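Local coordinates for epoxyqueuosine reductase (Streptococcus thermophilus, PDB 5D6S), which belongs to the QueG family of iron-sulfur proteins and carries cobalamin and iron/sulfur clusters within a single chain, at residues Gly246-Glu251 / Leu321-Ile326; Glu251-Ile256 / Ala357-Gly362; Leu379-Glu384 / Ala388-Val393. All coordinates share one frame; numbering follows the deposited sequence.

Overall arrangement
Interactions 1 and 2 are buried neighbours, their centres about 7 Å apart, and both use helix 250-255, interaction 1 also drawing on the loop leading into it. They fasten this part of the 4Fe-4S region to two helices of the C-terminal array, 318-331 and 351-364. Each depends on an arginine: in interaction 1 it donates to a backbone carbonyl, in interaction 2 it lies over an indole face. Interaction 3 lies at the surface, its centre about 31 Å from that of the chain, where a loop folds onto the helix that follows it through proline-tryptophan packing. A salt bridge from Arg253 to Glu389 connects the second contact with the third.

Interaction 1 of 3, residues Gly246-Glu251 / Leu321-Ile326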
ATOM      1  N   GLY A 246     -13.232  -4.791  -8.689  1.00 48.15           N
ATOM      2  CA  GLY A 246     -13.941  -6.017  -8.954  1.00 46.41           C
ATOM      3  C   GLY A 246     -14.137  -6.892  -7.731  1.00 46.11           C
ATOM      4  O   GLY A 246     -14.188  -6.444  -6.580  1.00 51.42           O
ATOM      5  N   MET A 247     -14.196  -8.175  -8.010  1.00 48.66           N
ATOM      6  CA  MET A 247     -14.523  -9.173  -7.063  1.00 40.71           C
ATOM      7  C   MET A 247     -13.220  -9.851  -6.657  1.00 40.53           C
ATOM      8  O   MET A 247     -12.556 -10.454  -7.490  1.00 44.31           O
ATOM      9  CB  MET A 247     -15.484 -10.104  -7.779  1.00 39.84           C
ATOM     10  CG  MET A 247     -16.367 -10.891  -6.886  1.00 50.97           C
ATOM     11  SD  MET A 247     -17.694  -9.957  -6.107  1.00 52.80           S
ATOM     12  CE  MET A 247     -17.994 -11.181  -4.833  1.00 50.32           C
ATOM     13  N   MET A 248     -12.846  -9.761  -5.378  1.00 42.59           N
ATOM     14  CA  MET A 248     -11.667 -10.469  -4.837  1.00 40.88           C
ATOM     15  C   MET A 248     -11.826 -11.973  -4.922  1.00 45.26           C
ATOM     16  O   MET A 248     -12.772 -12.506  -4.362  1.00 52.45           O
ATOM     17  CB  MET A 248     -11.436 -10.108  -3.358  1.00 47.44           C
ATOM     18  CG  MET A 248     -10.148 -10.664  -2.728  1.00 49.36           C
ATOM     19  SD  MET A 248      -9.764 -10.129  -1.046  1.00 51.94           S
ATOM     20  CE  MET A 248      -9.727  -8.343  -1.174  1.00 52.47           C
ATOM     21  N   ASP A 249     -10.878 -12.671  -5.554  1.00 45.95           N
ATOM     22  CA  ASP A 249     -10.946 -14.141  -5.649  1.00 49.49           C
ATOM     23  C   ASP A 249     -11.040 -14.775  -4.269  1.00 51.45           C
ATOM     24  O   ASP A 249     -10.466 -14.255  -3.300  1.00 54.16           O
ATOM     25  CB  ASP A 249      -9.726 -14.719  -6.373  1.00 50.07           C
ATOM     26  CG  ASP A 249      -9.794 -16.241  -6.516  1.00 56.47           C
ATOM     27  OD1 ASP A 249     -10.513 -16.707  -7.422  1.00 61.95           O
ATOM     28  OD2 ASP A 249      -9.132 -16.976  -5.720  1.00 56.63           O
ATOM     29  N   MET A 250     -11.729 -15.910  -4.211  1.00 48.00           N
ATOM     30  CA  MET A 250     -11.940 -16.669  -2.979  1.00 50.58           C
ATOM     31  C   MET A 250     -10.698 -16.861  -2.130  1.00 53.70           C
ATOM     32  O   MET A 250     -10.755 -16.796  -0.901  1.00 58.99           O
ATOM     33  CB  MET A 250     -12.517 -18.054  -3.316  1.00 50.10           C
ATOM     34  CG  MET A 250     -13.159 -18.753  -2.120  1.00 51.02           C
ATOM     35  SD  MET A 250     -14.637 -17.912  -1.543  1.00 52.86           S
ATOM     36  CE  MET A 250     -15.807 -18.159  -2.860  1.00 44.69           C
ATOM     37  N   GLU A 251      -9.575 -17.136  -2.767  1.00 54.11           N
ATOM     38  CA  GLU A 251      -8.377 -17.450  -2.003  1.00 54.11           C
ATOM     39  C   GLU A 251      -7.987 -16.334  -1.038  1.00 52.65           C
ATOM     40  O   GLU A 251      -7.557 -16.599   0.093  1.00 58.73           O
ATOM     41  CB  GLU A 251      -7.208 -17.728  -2.935  1.00 56.10           C
ATOM     42  CG  GLU A 251      -5.918 -18.116  -2.219  1.00 66.29           C
ATOM     43  CD  GLU A 251      -4.736 -18.288  -3.157  1.00 71.44           C
ATOM     44  OE1 GLU A 251      -4.949 -18.493  -4.385  1.00 74.66           O
ATOM     45  OE2 GLU A 251      -3.585 -18.217  -2.659  1.00 67.25           O
ATOM     46  N   LEU A 321     -12.763  -0.403  -0.248  1.00 43.53           N
ATOM     47  CA  LEU A 321     -12.659  -0.540   1.197  1.00 46.79           C
ATOM     48  C   LEU A 321     -13.894  -1.156   1.816  1.00 47.56           C
ATOM     49  O   LEU A 321     -13.771  -2.006   2.679  1.00 55.96           O
ATOM     50  CB  LEU A 321     -12.356   0.816   1.840  1.00 52.20           C
ATOM     51  CG  LEU A 321     -11.094   1.484   1.271  1.00 49.29           C
ATOM     52  CD1 LEU A 321     -10.821   2.782   1.997  1.00 51.72           C
ATOM     53  CD2 LEU A 321      -9.895   0.558   1.405  1.00 47.21           C
ATOM     54  N   GLN A 322     -15.090  -0.760   1.373  1.00 45.22           N
ATOM     55  CA  GLN A 322     -16.305  -1.346   1.931  1.00 45.73           C
ATOM     56  C   GLN A 322     -16.424  -2.823   1.554  1.00 49.55           C
ATOM     57  O   GLN A 322     -16.848  -3.637   2.372  1.00 54.11           O
ATOM     58  CB  GLN A 322     -17.530  -0.538   1.526  1.00 47.10           C
ATOM     59  CG  GLN A 322     -17.526   0.835   2.200  1.00 49.74           C
ATOM     60  CD  GLN A 322     -18.700   1.725   1.827  1.00 44.82           C
ATOM     61  OE1 GLN A 322     -19.271   1.603   0.739  1.00 42.56           O
ATOM     62  NE2 GLN A 322     -19.050   2.645   2.726  1.00 43.55           N
ATOM     63  N   ARG A 323     -16.034  -3.174   0.324  1.00 45.59           N
ATOM     64  CA  ARG A 323     -15.942  -4.579  -0.035  1.00 46.68           C
ATOM     65  C   ARG A 323     -15.067  -5.313   1.000  1.00 47.62           C
ATOM     66  O   ARG A 323     -15.431  -6.360   1.503  1.00 41.36           O
ATOM     67  CB  ARG A 323     -15.348  -4.773  -1.467  1.00 51.64           C
ATOM     68  CG  ARG A 323     -14.709  -6.147  -1.640  1.00 48.56           C
ATOM     69  CD  ARG A 323     -14.410  -6.617  -3.041  1.00 53.15           C
ATOM     70  NE  ARG A 323     -13.195  -6.184  -3.776  1.00 53.97           N
ATOM     71  CZ  ARG A 323     -12.147  -5.502  -3.332  1.00 56.19           C
ATOM     72  NH1 ARG A 323     -12.010  -5.090  -2.082  1.00 62.69           N
ATOM     73  NH2 ARG A 323     -11.192  -5.213  -4.185  1.00 54.97           N
ATOM     74  N   ASN A 324     -13.876  -4.765   1.249  1.00 46.52           N
ATOM     75  CA  ASN A 324     -12.918  -5.380   2.149  1.00 51.16           C
ATOM     76  C   ASN A 324     -13.466  -5.487   3.568  1.00 52.22           C
ATOM     77  O   ASN A 324     -13.229  -6.467   4.265  1.00 52.98           O
ATOM     78  CB  ASN A 324     -11.609  -4.582   2.184  1.00 52.04           C
ATOM     79  CG  ASN A 324     -10.920  -4.549   0.841  1.00 50.93           C
ATOM     80  OD1 ASN A 324     -11.198  -5.373  -0.024  1.00 48.24           O
ATOM     81  ND2 ASN A 324     -10.009  -3.612   0.660  1.00 50.39           N
ATOM     82  N   ALA A 325     -14.225  -4.485   3.970  1.00 45.83           N
ATOM     83  CA  ALA A 325     -14.801  -4.462   5.289  1.00 48.21           C
ATOM     84  C   ALA A 325     -15.813  -5.569   5.432  1.00 43.52           C
ATOM     85  O   ALA A 325     -15.902  -6.203   6.493  1.00 44.73           O
ATOM     86  CB  ALA A 325     -15.436  -3.094   5.570  1.00 53.07           C
ATOM     87  N   ILE A 326     -16.594  -5.810   4.378  1.00 44.58           N
ATOM     88  CA  ILE A 326     -17.537  -6.947   4.379  1.00 41.40           C
ATOM     89  C   ILE A 326     -16.751  -8.230   4.549  1.00 43.63           C
ATOM     90  O   ILE A 326     -17.128  -9.119   5.318  1.00 51.14           O
ATOM     91  CB  ILE A 326     -18.371  -6.996   3.109  1.00 41.45           C
ATOM     92  CG1 ILE A 326     -19.374  -5.846   3.124  1.00 41.51           C
ATOM     93  CG2 ILE A 326     -19.112  -8.318   3.015  1.00 44.76           C
ATOM     94  CD1 ILE A 326     -19.901  -5.520   1.757  1.00 40.99           C
TER
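Met248 points its CG away from the backbone N (chi1 -174°), runs straight on through chi2 and bends at chi3, so that its CE methyl arrives beside Arg323 and Asn324. Arg323 reaches out from helix 318-331, and its own bend at chi3 (81°) turns NE to the backbone carbonyl of Gly246. The bond from Arg323 NE to Gly246 O is 3.0 Å long and noticeably bent, 146° at the hydrogen. The donor sits somewhat off the carbonyl plane, and the oxygen in turn lies a little out of the guanidinium plane. Arg323 CD rests on the same carbonyl, 3.6 Å from Gly246 O.

The methionine crosses the arginine at about a right angle. Met248 CE lies over one guanidinium face, out toward the rim, with Arg323 NH1 at 4.1 Å. The contact thus joins two parts of the fold: the loop before helix 250-255, within the 4Fe-4S double cluster binding region, and a helix of the C-terminal helical array, which is consistent with HEAT-like repeats. The side chain of Met248 is about 11 Å from an iron/sulfur cluster.

Asn324, one residue on along the helix, approaches the same methyl with OD1, 3.5 Å from Met248 CE, but the modelled amide oxygen comes too close to Arg323 NH1 for that detail to be trusted. Its ND2 is hydrogen-bonded to the backbone oxygens of Ile260 and Thr242. Beyond Met248 the loop ends at Asp249, the N-cap of helix 250-255, where OD2 accepts from Glu251 N at 3.0 Å in a nearly straight bond met from above the carboxylate plane. The side chain of Met247 touches Ala355 of helix 351-364 and His385 and Glu389 of helix 384-396.

Interaction 2 of 3, residues Glu251-Ile256 / Ala357-Gly362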
ATOM      1  N   GLU A 251      -9.575 -17.136  -2.767  1.00 54.11           N
ATOM      2  CA  GLU A 251      -8.377 -17.450  -2.003  1.00 54.11           C
ATOM      3  C   GLU A 251      -7.987 -16.334  -1.038  1.00 52.65           C
ATOM      4  O   GLU A 251      -7.557 -16.599   0.093  1.00 58.73           O
ATOM      5  CB  GLU A 251      -7.208 -17.728  -2.935  1.00 56.10           C
ATOM      6  CG  GLU A 251      -5.918 -18.116  -2.219  1.00 66.29           C
ATOM      7  CD  GLU A 251      -4.736 -18.288  -3.157  1.00 71.44           C
ATOM      8  OE1 GLU A 251      -4.949 -18.493  -4.385  1.00 74.66           O
ATOM      9  OE2 GLU A 251      -3.585 -18.217  -2.659  1.00 67.25           O
ATOM     10  N   PHE A 252      -8.075 -15.094  -1.503  1.00 47.58           N
ATOM     11  CA  PHE A 252      -7.505 -13.975  -0.743  1.00 46.65           C
ATOM     12  C   PHE A 252      -8.419 -13.427   0.334  1.00 45.76           C
ATOM     13  O   PHE A 252      -7.953 -12.735   1.216  1.00 49.21           O
ATOM     14  CB  PHE A 252      -7.082 -12.843  -1.672  1.00 44.44           C
ATOM     15  CG  PHE A 252      -6.273 -13.302  -2.819  1.00 45.75           C
ATOM     16  CD1 PHE A 252      -5.048 -13.884  -2.612  1.00 49.30           C
ATOM     17  CD2 PHE A 252      -6.734 -13.167  -4.107  1.00 53.36           C
ATOM     18  CE1 PHE A 252      -4.278 -14.324  -3.671  1.00 48.94           C
ATOM     19  CE2 PHE A 252      -5.977 -13.602  -5.178  1.00 52.10           C
ATOM     20  CZ  PHE A 252      -4.741 -14.188  -4.954  1.00 49.89           C
ATOM     21  N   ARG A 253      -9.707 -13.746   0.260  1.00 49.23           N
ATOM     22  CA  ARG A 253     -10.690 -13.234   1.198  1.00 48.66           C
ATOM     23  C   ARG A 253     -10.332 -13.630   2.632  1.00 54.27           C
ATOM     24  O   ARG A 253     -10.177 -12.762   3.521  1.00 55.17           O
ATOM     25  CB  ARG A 253     -12.074 -13.751   0.846  1.00 51.57           C
ATOM     26  CG  ARG A 253     -12.558 -13.305  -0.537  1.00 55.79           C
ATOM     27  CD  ARG A 253     -13.944 -13.820  -0.881  1.00 54.64           C
ATOM     28  NE  ARG A 253     -14.265 -13.648  -2.289  1.00 52.18           N
ATOM     29  CZ  ARG A 253     -15.371 -14.100  -2.865  1.00 46.94           C
ATOM     30  NH1 ARG A 253     -16.296 -14.730  -2.182  1.00 53.86           N
ATOM     31  NH2 ARG A 253     -15.564 -13.906  -4.136  1.00 51.57           N
ATOM     32  N   LYS A 254     -10.190 -14.933   2.851  1.00 56.24           N
ATOM     33  CA  LYS A 254      -9.849 -15.452   4.173  1.00 60.15           C
ATOM     34  C   LYS A 254      -8.519 -14.839   4.665  1.00 59.24           C
ATOM     35  O   LYS A 254      -8.356 -14.505   5.836  1.00 56.71           O
ATOM     36  CB  LYS A 254      -9.755 -16.961   4.095  1.00 65.54           C
ATOM     37  CG  LYS A 254      -9.950 -17.667   5.410  1.00 78.28           C
ATOM     38  CD  LYS A 254      -9.773 -19.170   5.220  1.00 94.59           C
ATOM     39  CE  LYS A 254      -9.603 -19.896   6.551  1.00101.27           C
ATOM     40  NZ  LYS A 254      -9.351 -21.352   6.355  1.00103.38           N
ATOM     41  N   LYS A 255      -7.602 -14.619   3.734  1.00 55.21           N
ATOM     42  CA  LYS A 255      -6.256 -14.226   4.084  1.00 51.54           C
ATOM     43  C   LYS A 255      -6.026 -12.774   4.445  1.00 49.04           C
ATOM     44  O   LYS A 255      -5.013 -12.464   5.080  1.00 46.75           O
ATOM     45  CB  LYS A 255      -5.297 -14.615   2.960  1.00 53.74           C
ATOM     46  CG  LYS A 255      -5.363 -16.098   2.628  1.00 56.03           C
ATOM     47  CD  LYS A 255      -4.254 -16.505   1.682  1.00 55.27           C
ATOM     48  CE  LYS A 255      -4.256 -17.995   1.464  1.00 55.05           C
ATOM     49  NZ  LYS A 255      -3.261 -18.391   0.433  1.00 52.82           N
ATOM     50  N   ILE A 256      -6.896 -11.866   4.031  1.00 50.17           N
ATOM     51  CA  ILE A 256      -6.712 -10.463   4.437  1.00 47.23           C
ATOM     52  C   ILE A 256      -7.126 -10.306   5.886  1.00 51.96           C
ATOM     53  O   ILE A 256      -6.917  -9.233   6.476  1.00 61.94           O
ATOM     54  CB  ILE A 256      -7.447  -9.433   3.574  1.00 47.55           C
ATOM     55  CG1 ILE A 256      -8.963  -9.575   3.679  1.00 51.97           C
ATOM     56  CG2 ILE A 256      -7.061  -9.580   2.112  1.00 55.18           C
ATOM     57  CD1 ILE A 256      -9.719  -8.396   3.095  1.00 45.21           C
ATOM     58  N   ALA A 357     -21.345  -9.760   0.085  1.00 44.21           N
ATOM     59  CA  ALA A 357     -22.228  -9.975   1.228  1.00 40.85           C
ATOM     60  C   ALA A 357     -22.896 -11.364   1.211  1.00 42.36           C
ATOM     61  O   ALA A 357     -22.987 -12.009   2.248  1.00 44.36           O
ATOM     62  CB  ALA A 357     -23.283  -8.887   1.300  1.00 37.06           C
ATOM     63  N   ILE A 358     -23.352 -11.821   0.045  1.00 39.14           N
ATOM     64  CA  ILE A 358     -23.937 -13.151  -0.061  1.00 39.18           C
ATOM     65  C   ILE A 358     -22.956 -14.217   0.407  1.00 44.92           C
ATOM     66  O   ILE A 358     -23.285 -15.042   1.251  1.00 46.73           O
ATOM     67  CB  ILE A 358     -24.361 -13.441  -1.508  1.00 42.78           C
ATOM     68  CG1 ILE A 358     -25.643 -12.664  -1.813  1.00 41.57           C
ATOM     69  CG2 ILE A 358     -24.589 -14.928  -1.709  1.00 42.85           C
ATOM     70  CD1 ILE A 358     -25.986 -12.683  -3.263  1.00 45.70           C
ATOM     71  N   TRP A 359     -21.714 -14.132  -0.081  1.00 45.48           N
ATOM     72  CA  TRP A 359     -20.652 -14.971   0.416  1.00 42.28           C
ATOM     73  C   TRP A 359     -20.520 -14.844   1.927  1.00 36.85           C
ATOM     74  O   TRP A 359     -20.393 -15.838   2.633  1.00 42.19           O
ATOM     75  CB  TRP A 359     -19.311 -14.597  -0.248  1.00 45.29           C
ATOM     76  CG  TRP A 359     -18.107 -15.301   0.345  1.00 44.05           C
ATOM     77  CD1 TRP A 359     -17.754 -16.604   0.162  1.00 44.25           C
ATOM     78  CD2 TRP A 359     -17.134 -14.746   1.221  1.00 44.12           C
ATOM     79  NE1 TRP A 359     -16.600 -16.892   0.862  1.00 44.51           N
ATOM     80  CE2 TRP A 359     -16.195 -15.765   1.512  1.00 44.88           C
ATOM     81  CE3 TRP A 359     -16.945 -13.489   1.773  1.00 46.79           C
ATOM     82  CZ2 TRP A 359     -15.103 -15.561   2.348  1.00 45.19           C
ATOM     83  CZ3 TRP A 359     -15.835 -13.278   2.620  1.00 47.80           C
ATOM     84  CH2 TRP A 359     -14.940 -14.309   2.894  1.00 43.64           C
ATOM     85  N   ALA A 360     -20.490 -13.612   2.400  1.00 35.81           N
ATOM     86  CA  ALA A 360     -20.221 -13.326   3.806  1.00 36.79           C
ATOM     87  C   ALA A 360     -21.260 -14.015   4.714  1.00 38.37           C
ATOM     88  O   ALA A 360     -20.909 -14.527   5.803  1.00 34.09           O
ATOM     89  CB  ALA A 360     -20.165 -11.824   4.055  1.00 36.71           C
ATOM     90  N   LEU A 361     -22.516 -14.066   4.276  1.00 40.44           N
ATOM     91  CA  LEU A 361     -23.519 -14.789   5.069  1.00 43.48           C
ATOM     92  C   LEU A 361     -23.207 -16.280   5.170  1.00 50.31           C
ATOM     93  O   LEU A 361     -23.450 -16.891   6.208  1.00 53.35           O
ATOM     94  CB  LEU A 361     -24.909 -14.571   4.529  1.00 42.41           C
ATOM     95  CG  LEU A 361     -25.460 -13.160   4.714  1.00 42.03           C
ATOM     96  CD1 LEU A 361     -26.750 -13.032   3.941  1.00 41.73           C
ATOM     97  CD2 LEU A 361     -25.699 -12.810   6.164  1.00 44.90           C
ATOM     98  N   GLY A 362     -22.634 -16.854   4.117  1.00 48.48           N
ATOM     99  CA  GLY A 362     -22.267 -18.257   4.151  1.00 54.37           C
ATOM    100  C   GLY A 362     -21.129 -18.552   5.109  1.00 55.28           C
ATOM    101  O   GLY A 362     -20.901 -19.692   5.504  1.00 64.68           O
TER
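Arg253 lies over one face of Trp359, a cation-pi contact that joins short helix 250-255, in the 4Fe-4S double cluster binding region, to helix 351-364 of the C-terminal helical array. Along the first segment, Glu251 comes first and turns to a different neighbour: its OE2 takes Lys255 NZ at 3.1 Å through the anti lone pair, a salt bridge one helical turn apart, and the same oxygen also pairs with Arg236, while Lys255 NZ reaches a second acceptor in the carbonyl of Pro222, a residue lining an iron/sulfur cluster pocket.

Arg253 then makes the contact by itself. Its chain is extended from CG to NE and slides along the indole in the direction opposite to that of the tryptophan side chain. CB sits near the far end of the ring system, 3.6 Å from Trp359 CH2. Farther along, CD stands almost exactly above the six-membered ring, 3.7 Å from its centroid and 5° off the normal, as a CH-pi contact. The charged end comes over the five-membered ring, where CZ is 4.5 Å from the centroid. The guanidinium does not lie flat there: its plane is 80° from that of the indole, so the guanidinium turns an edge to the indole face, and NH1 comes within 3.2 Å of Trp359 CG. NE donates to Met248 O and NH2 forms a salt bridge to Glu389, whose carboxylate would probably offset much of the charge in this buried place.

Ile256 closes the segment, its backbone N donating to Phe252 O at 3.1 Å.

Interaction 3 of 3, residues Leu379-Glu384 / Ala388-Val393; sequences LSPKDE and AEWELV
Over one face of the Trp390 indole lies the pyrrolidine ring of Pro381, crossing the tryptophan side chain at about a right angle. This is the turn between two helices of the C-terminal helical array, where the loop after helix 370-377 folds back onto helix 384-396. Pro381 CD makes a CH-pi contact, 4.1 Å from the centroid of the five-membered ring and 20° off its normal. Pro381 CG reaches down to the root of the side chain, 3.6 Å from Trp390 CB. Leu379 O approaches the indole obliquely, 3.6 Å from Trp390 CZ2, while Leu379 CD1 packs 4.2 Å from Trp390 CD1.

With CG opposite the backbone N (chi1 176°), the indole swings out from the helix toward this loop, and NE1 is hydrogen-bonded to the carbonyl of Met376 on the preceding helix. The loop ends at Asp383, the N-cap, whose carboxylate makes weak bonds to His385 N and Ser386 OG. The first turn of the helix links both segments directly: Ala388 N donates to Glu384 O at 2.9 Å, with 159° at the hydrogen.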
ATOM      1  N   LEU A 379     -33.458 -15.572  -2.767  1.00 68.80           N
ATOM      2  CA  LEU A 379     -32.778 -14.561  -3.568  1.00 65.88           C
ATOM      3  C   LEU A 379     -32.731 -15.097  -4.969  1.00 73.61           C
ATOM      4  O   LEU A 379     -32.629 -16.309  -5.162  1.00 97.40           O
ATOM      5  CB  LEU A 379     -31.334 -14.363  -3.109  1.00 65.92           C
ATOM      6  CG  LEU A 379     -31.053 -14.017  -1.650  1.00 63.98           C
ATOM      7  CD1 LEU A 379     -29.559 -14.027  -1.370  1.00 62.54           C
ATOM      8  CD2 LEU A 379     -31.641 -12.673  -1.295  1.00 61.15           C
ATOM      9  N   SER A 380     -32.786 -14.218  -5.958  1.00 84.96           N
ATOM     10  CA  SER A 380     -32.432 -14.616  -7.336  1.00 94.52           C
ATOM     11  C   SER A 380     -31.539 -13.514  -7.851  1.00 88.17           C
ATOM     12  O   SER A 380     -32.017 -12.462  -8.240  1.00 78.99           O
ATOM     13  CB  SER A 380     -33.654 -14.849  -8.237  1.00 96.89           C
ATOM     14  OG  SER A 380     -34.328 -13.650  -8.526  1.00 93.53           O
ATOM     15  N   PRO A 381     -30.225 -13.723  -7.756  1.00 86.47           N
ATOM     16  CA  PRO A 381     -29.270 -12.689  -8.064  1.00 78.91           C
ATOM     17  C   PRO A 381     -29.487 -12.078  -9.428  1.00 76.84           C
ATOM     18  O   PRO A 381     -29.615 -12.786 -10.413  1.00 62.70           O
ATOM     19  CB  PRO A 381     -27.949 -13.436  -7.996  1.00 79.02           C
ATOM     20  CG  PRO A 381     -28.164 -14.386  -6.882  1.00 80.79           C
ATOM     21  CD  PRO A 381     -29.582 -14.854  -7.067  1.00 83.43           C
ATOM     22  N   LYS A 382     -29.519 -10.755  -9.457  1.00 89.15           N
ATOM     23  CA  LYS A 382     -29.521  -9.969 -10.694  1.00 95.16           C
ATOM     24  C   LYS A 382     -28.374 -10.373 -11.655  1.00 83.81           C
ATOM     25  O   LYS A 382     -28.621 -10.888 -12.736  1.00 83.98           O
ATOM     26  CB  LYS A 382     -29.413  -8.485 -10.307  1.00115.97           C
ATOM     27  CG  LYS A 382     -28.978  -7.503 -11.397  1.00134.32           C
ATOM     28  CD  LYS A 382     -30.163  -6.843 -12.096  1.00138.63           C
ATOM     29  CE  LYS A 382     -29.754  -5.542 -12.767  1.00133.97           C
ATOM     30  NZ  LYS A 382     -30.936  -4.766 -13.227  1.00130.75           N
ATOM     31  N   ASP A 383     -27.134 -10.195 -11.212  1.00 74.80           N
ATOM     32  CA  ASP A 383     -25.958 -10.353 -12.060  1.00 75.80           C
ATOM     33  C   ASP A 383     -25.089 -11.609 -11.792  1.00 64.30           C
ATOM     34  O   ASP A 383     -25.304 -12.341 -10.848  1.00 56.80           O
ATOM     35  CB  ASP A 383     -25.099  -9.098 -11.937  1.00 85.90           C
ATOM     36  CG  ASP A 383     -24.410  -8.998 -10.611  1.00 93.74           C
ATOM     37  OD1 ASP A 383     -25.099  -8.700  -9.614  1.00110.10           O
ATOM     38  OD2 ASP A 383     -23.174  -9.221 -10.571  1.00119.68           O
ATOM     39  N   GLU A 384     -24.082 -11.804 -12.633  1.00 59.19           N
ATOM     40  CA  GLU A 384     -23.308 -13.028 -12.682  1.00 59.57           C
ATOM     41  C   GLU A 384     -22.425 -13.292 -11.462  1.00 51.57           C
ATOM     42  O   GLU A 384     -22.290 -14.411 -11.030  1.00 51.21           O
ATOM     43  CB  GLU A 384     -22.461 -13.041 -13.957  1.00 69.40           C
ATOM     44  CG  GLU A 384     -21.703 -14.343 -14.167  1.00 80.32           C
ATOM     45  CD  GLU A 384     -21.207 -14.564 -15.602  1.00 88.80           C
ATOM     46  OE1 GLU A 384     -22.000 -14.311 -16.565  1.00 83.86           O
ATOM     47  OE2 GLU A 384     -20.036 -15.050 -15.744  1.00 83.36           O
ATOM     48  N   ALA A 388     -22.958 -16.405  -9.010  1.00 45.71           N
ATOM     49  CA  ALA A 388     -21.886 -17.322  -8.704  1.00 41.71           C
ATOM     50  C   ALA A 388     -21.713 -17.553  -7.207  1.00 42.89           C
ATOM     51  O   ALA A 388     -21.600 -18.700  -6.757  1.00 54.88           O
ATOM     52  CB  ALA A 388     -20.600 -16.819  -9.317  1.00 40.22           C
ATOM     53  N   GLU A 389     -21.681 -16.478  -6.431  1.00 43.25           N
ATOM     54  CA  GLU A 389     -21.487 -16.591  -4.974  1.00 46.54           C
ATOM     55  C   GLU A 389     -22.682 -17.272  -4.340  1.00 45.01           C
ATOM     56  O   GLU A 389     -22.534 -18.064  -3.420  1.00 49.89           O
ATOM     57  CB  GLU A 389     -21.266 -15.206  -4.316  1.00 45.31           C
ATOM     58  CG  GLU A 389     -20.019 -14.462  -4.767  1.00 41.78           C
ATOM     59  CD  GLU A 389     -18.728 -15.221  -4.501  1.00 46.64           C
ATOM     60  OE1 GLU A 389     -17.801 -15.137  -5.338  1.00 49.84           O
ATOM     61  OE2 GLU A 389     -18.627 -15.932  -3.469  1.00 45.59           O
ATOM     62  N   TRP A 390     -23.861 -16.955  -4.849  1.00 43.65           N
ATOM     63  CA  TRP A 390     -25.097 -17.548  -4.371  1.00 49.44           C
ATOM     64  C   TRP A 390     -25.113 -19.057  -4.572  1.00 48.89           C
ATOM     65  O   TRP A 390     -25.476 -19.795  -3.655  1.00 51.68           O
ATOM     66  CB  TRP A 390     -26.281 -16.914  -5.100  1.00 55.63           C
ATOM     67  CG  TRP A 390     -27.619 -17.483  -4.782  1.00 62.08           C
ATOM     68  CD1 TRP A 390     -28.303 -17.353  -3.621  1.00 69.08           C
ATOM     69  CD2 TRP A 390     -28.453 -18.236  -5.657  1.00 62.12           C
ATOM     70  NE1 TRP A 390     -29.523 -17.973  -3.715  1.00 69.28           N
ATOM     71  CE2 TRP A 390     -29.638 -18.525  -4.956  1.00 64.04           C
ATOM     72  CE3 TRP A 390     -28.313 -18.693  -6.966  1.00 66.26           C
ATOM     73  CZ2 TRP A 390     -30.665 -19.249  -5.509  1.00 68.54           C
ATOM     74  CZ3 TRP A 390     -29.350 -19.418  -7.529  1.00 66.54           C
ATOM     75  CH2 TRP A 390     -30.507 -19.684  -6.806  1.00 72.22           C
ATOM     76  N   GLU A 391     -24.764 -19.511  -5.768  1.00 47.35           N
ATOM     77  CA  GLU A 391     -24.691 -20.954  -6.037  1.00 52.11           C
ATOM     78  C   GLU A 391     -23.799 -21.668  -5.027  1.00 51.15           C
ATOM     79  O   GLU A 391     -24.106 -22.756  -4.590  1.00 48.92           O
ATOM     80  CB  GLU A 391     -24.176 -21.220  -7.446  1.00 53.39           C
ATOM     81  CG  GLU A 391     -25.204 -20.950  -8.509  1.00 60.13           C
ATOM     82  CD  GLU A 391     -24.626 -20.987  -9.919  1.00 69.66           C
ATOM     83  OE1 GLU A 391     -23.522 -21.558 -10.097  1.00 70.91           O
ATOM     84  OE2 GLU A 391     -25.290 -20.439 -10.846  1.00 65.77           O
ATOM     85  N   LEU A 392     -22.685 -21.048  -4.681  1.00 49.87           N
ATOM     86  CA  LEU A 392     -21.761 -21.656  -3.734  1.00 55.88           C
ATOM     87  C   LEU A 392     -22.343 -21.766  -2.337  1.00 56.95           C
ATOM     88  O   LEU A 392     -22.112 -22.764  -1.657  1.00 74.52           O
ATOM     89  CB  LEU A 392     -20.438 -20.872  -3.679  1.00 54.52           C
ATOM     90  CG  LEU A 392     -19.463 -21.196  -4.817  1.00 57.04           C
ATOM     91  CD1 LEU A 392     -18.438 -20.087  -5.021  1.00 60.29           C
ATOM     92  CD2 LEU A 392     -18.754 -22.514  -4.555  1.00 57.62           C
ATOM     93  N   VAL A 393     -23.050 -20.731  -1.877  1.00 55.35           N
ATOM     94  CA  VAL A 393     -23.632 -20.770  -0.525  1.00 55.34           C
ATOM     95  C   VAL A 393     -24.723 -21.817  -0.519  1.00 57.26           C
ATOM     96  O   VAL A 393     -24.740 -22.697   0.312  1.00 60.96           O
ATOM     97  CB  VAL A 393     -24.171 -19.398  -0.069  1.00 51.85           C
ATOM     98  CG1 VAL A 393     -24.978 -19.555   1.189  1.00 53.56           C
ATOM     99  CG2 VAL A 393     -23.023 -18.423   0.176  1.00 53.65           C
TER